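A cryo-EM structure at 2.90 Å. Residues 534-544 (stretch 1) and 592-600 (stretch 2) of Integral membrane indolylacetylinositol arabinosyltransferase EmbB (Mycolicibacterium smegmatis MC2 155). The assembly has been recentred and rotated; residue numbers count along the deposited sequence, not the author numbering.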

# COMPACT_ATOMS: atom_id res chain seq x y z
N MET B 534 -2.16 13.44 -20.35
CA MET B 534 -1.20 13.71 -21.41
C MET B 534 -1.75 14.68 -22.44
O MET B 534 -0.98 15.41 -23.08
CB MET B 534 -0.79 12.40 -22.07
CG MET B 534 0.19 12.53 -23.22
SD MET B 534 -0.60 12.26 -24.82
CE MET B 534 -1.19 10.59 -24.63
N CYS B 535 -3.07 14.71 -22.63
CA CYS B 535 -3.67 15.67 -23.54
C CYS B 535 -4.10 16.95 -22.85
O CYS B 535 -4.31 17.96 -23.54
CB CYS B 535 -4.88 15.03 -24.24
SG CYS B 535 -4.53 13.47 -25.06
N LEU B 536 -4.21 16.95 -21.53
CA LEU B 536 -4.64 18.13 -20.80
C LEU B 536 -3.50 19.08 -20.48
O LEU B 536 -3.66 20.30 -20.59
CB LEU B 536 -5.34 17.72 -19.50
CG LEU B 536 -5.59 18.82 -18.47
CD1 LEU B 536 -6.62 19.81 -18.97
CD2 LEU B 536 -6.02 18.21 -17.14
N PHE B 537 -2.33 18.56 -20.08
CA PHE B 537 -1.33 19.49 -19.56
C PHE B 537 -0.59 20.26 -20.66
O PHE B 537 -0.47 21.50 -20.56
CB PHE B 537 -0.34 18.75 -18.65
CG PHE B 537 -0.91 18.38 -17.32
CD1 PHE B 537 -1.17 19.35 -16.37
CD2 PHE B 537 -1.19 17.06 -17.01
CE1 PHE B 537 -1.71 19.01 -15.14
CE2 PHE B 537 -1.72 16.72 -15.78
CZ PHE B 537 -1.98 17.69 -14.85
N PRO B 538 -0.06 19.61 -21.70
CA PRO B 538 0.58 20.40 -22.77
C PRO B 538 -0.38 21.36 -23.46
O PRO B 538 0.04 22.45 -23.88
CB PRO B 538 1.10 19.33 -23.74
CG PRO B 538 0.45 18.08 -23.36
CD PRO B 538 0.17 18.17 -21.91
N SER B 539 -1.65 20.99 -23.59
CA SER B 539 -2.62 21.92 -24.16
C SER B 539 -2.80 23.15 -23.28
O SER B 539 -2.96 24.26 -23.80
CB SER B 539 -3.95 21.22 -24.39
OG SER B 539 -4.53 20.83 -23.15
N LEU B 540 -2.76 22.97 -21.96
CA LEU B 540 -2.81 24.12 -21.05
C LEU B 540 -1.59 25.01 -21.24
O LEU B 540 -1.71 26.24 -21.35
CB LEU B 540 -2.90 23.64 -19.61
CG LEU B 540 -2.91 24.74 -18.55
CD1 LEU B 540 -4.15 25.61 -18.69
CD2 LEU B 540 -2.83 24.14 -17.16
N PHE B 541 -0.40 24.41 -21.25
CA PHE B 541 0.81 25.20 -21.41
C PHE B 541 0.88 25.88 -22.78
O PHE B 541 1.56 26.90 -22.91
CB PHE B 541 2.05 24.34 -21.19
CG PHE B 541 2.33 24.05 -19.75
CD1 PHE B 541 2.24 25.06 -18.80
CD2 PHE B 541 2.68 22.78 -19.33
CE1 PHE B 541 2.50 24.81 -17.47
CE2 PHE B 541 2.94 22.53 -18.00
CZ PHE B 541 2.85 23.54 -17.07
N MET B 542 0.21 25.33 -23.79
CA MET B 542 0.19 25.97 -25.10
C MET B 542 -0.86 27.06 -25.19
O MET B 542 -0.63 28.08 -25.85
CB MET B 542 -0.05 24.92 -26.19
CG MET B 542 0.04 25.47 -27.59
SD MET B 542 0.51 24.22 -28.80
CE MET B 542 1.02 25.27 -30.15
N MET B 543 -2.00 26.89 -24.52
CA MET B 543 -3.00 27.95 -24.47
C MET B 543 -2.55 29.11 -23.60
O MET B 543 -3.06 30.22 -23.77
CB MET B 543 -4.33 27.39 -23.94
CG MET B 543 -5.08 26.53 -24.93
SD MET B 543 -5.85 27.49 -26.24
CE MET B 543 -7.42 27.89 -25.49
N LEU B 544 -1.62 28.88 -22.67
CA LEU B 544 -1.10 29.98 -21.87
C LEU B 544 -0.29 30.95 -22.72
O LEU B 544 -0.51 32.17 -22.66
CB LEU B 544 -0.25 29.44 -20.72
CG LEU B 544 -0.98 29.22 -19.39
CD1 LEU B 544 0.00 28.83 -18.31
CD2 LEU B 544 -1.75 30.46 -19.00
N MET B 592 -11.15 16.33 -24.72
CA MET B 592 -9.84 16.97 -24.59
C MET B 592 -8.85 16.45 -25.61
O MET B 592 -7.98 17.21 -26.07
CB MET B 592 -9.30 16.76 -23.17
CG MET B 592 -8.14 17.67 -22.82
SD MET B 592 -8.65 19.35 -22.47
CE MET B 592 -7.66 20.25 -23.65
N ALA B 593 -8.94 15.17 -25.97
CA ALA B 593 -8.06 14.62 -27.00
C ALA B 593 -8.31 15.28 -28.35
O ALA B 593 -7.36 15.51 -29.11
CB ALA B 593 -8.25 13.11 -27.10
N ALA B 594 -9.57 15.59 -28.67
CA ALA B 594 -9.87 16.23 -29.94
C ALA B 594 -9.32 17.65 -30.01
O ALA B 594 -9.01 18.14 -31.10
CB ALA B 594 -11.38 16.24 -30.19
N LEU B 595 -9.18 18.31 -28.86
CA LEU B 595 -8.59 19.64 -28.85
C LEU B 595 -7.07 19.57 -28.88
O LEU B 595 -6.41 20.38 -29.54
CB LEU B 595 -9.06 20.42 -27.61
CG LEU B 595 -8.58 21.86 -27.50
CD1 LEU B 595 -9.06 22.68 -28.68
CD2 LEU B 595 -9.06 22.48 -26.20
N ALA B 596 -6.49 18.59 -28.18
CA ALA B 596 -5.04 18.42 -28.22
C ALA B 596 -4.57 18.04 -29.62
O ALA B 596 -3.52 18.52 -30.08
CB ALA B 596 -4.61 17.36 -27.21
N THR B 597 -5.33 17.20 -30.32
CA THR B 597 -4.97 16.80 -31.67
C THR B 597 -4.90 18.01 -32.61
O THR B 597 -4.09 18.02 -33.54
CB THR B 597 -5.97 15.77 -32.20
OG1 THR B 597 -6.07 14.69 -31.27
CG2 THR B 597 -5.52 15.23 -33.54
N VAL B 598 -5.73 19.02 -32.37
CA VAL B 598 -5.69 20.22 -33.19
C VAL B 598 -4.57 21.14 -32.73
O VAL B 598 -3.90 21.79 -33.54
CB VAL B 598 -7.06 20.93 -33.16
CG1 VAL B 598 -6.96 22.31 -33.78
CG2 VAL B 598 -8.10 20.09 -33.87
N LEU B 599 -4.33 21.20 -31.41
CA LEU B 599 -3.31 22.11 -30.89
C LEU B 599 -1.90 21.67 -31.26
O LEU B 599 -1.02 22.51 -31.43
CB LEU B 599 -3.44 22.23 -29.37
CG LEU B 599 -4.61 23.07 -28.86
CD1 LEU B 599 -4.43 23.39 -27.39
CD2 LEU B 599 -4.77 24.33 -29.68
N VAL B 600 -1.66 20.36 -31.39
CA VAL B 600 -0.33 19.86 -31.69
C VAL B 600 -0.18 19.49 -33.17
O VAL B 600 0.71 18.73 -33.53
CB VAL B 600 0.05 18.68 -30.78
CG1 VAL B 600 -0.12 19.06 -29.32
CG2 VAL B 600 -0.77 17.45 -31.12

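Two helices of one chain cross at 47°, their axes approaching to 8.8 Å, and bury 449 Å² between them. No hydrogen bond crosses, so the evidence for cohesion is apolar packing. Along stretch 1, Cys535 is the first residue to make contact: its CA-to-CB bond points toward stretch 2, and Cys535 CA lies 5.6 Å from Ala596 CA, the closest CA pair between the stretches. Small side chains suit this approach, with Cys535 CB 3.8 Å from Ala596 CB and Cys535 SG 4.3 Å from Ala593 CB. Leu536, directed sideways, contributes a flank, its CD1 4.1 Å from Met592 SD.

Ser539 also points toward the partner. With chi1 at 65° (p), its OG turns back to its own helix, 2.9 Å from Cys535 O and 2.8 Å from Leu536 O; the single proton could serve either acceptor. The hydroxyl's polarity is thus met locally, although Ser539 OG also lies 3.2 Å from Met592 CE, a tight contact. Ser539 CB meets Leu599 CD1 at 3.7 Å.

One turn on, the long, unbranched Met542 (chi1 to chi3 all t) carries its SD to 3.5 Å from Leu599 O, while Met543, directed sideways, offers an apolar CG 4.0 Å from Leu599 CD1. Leu599, pointing toward stretch 1, accordingly has the largest covered area, 91 Å², its CD1 reaching both Ser539 CB and Met543 CG.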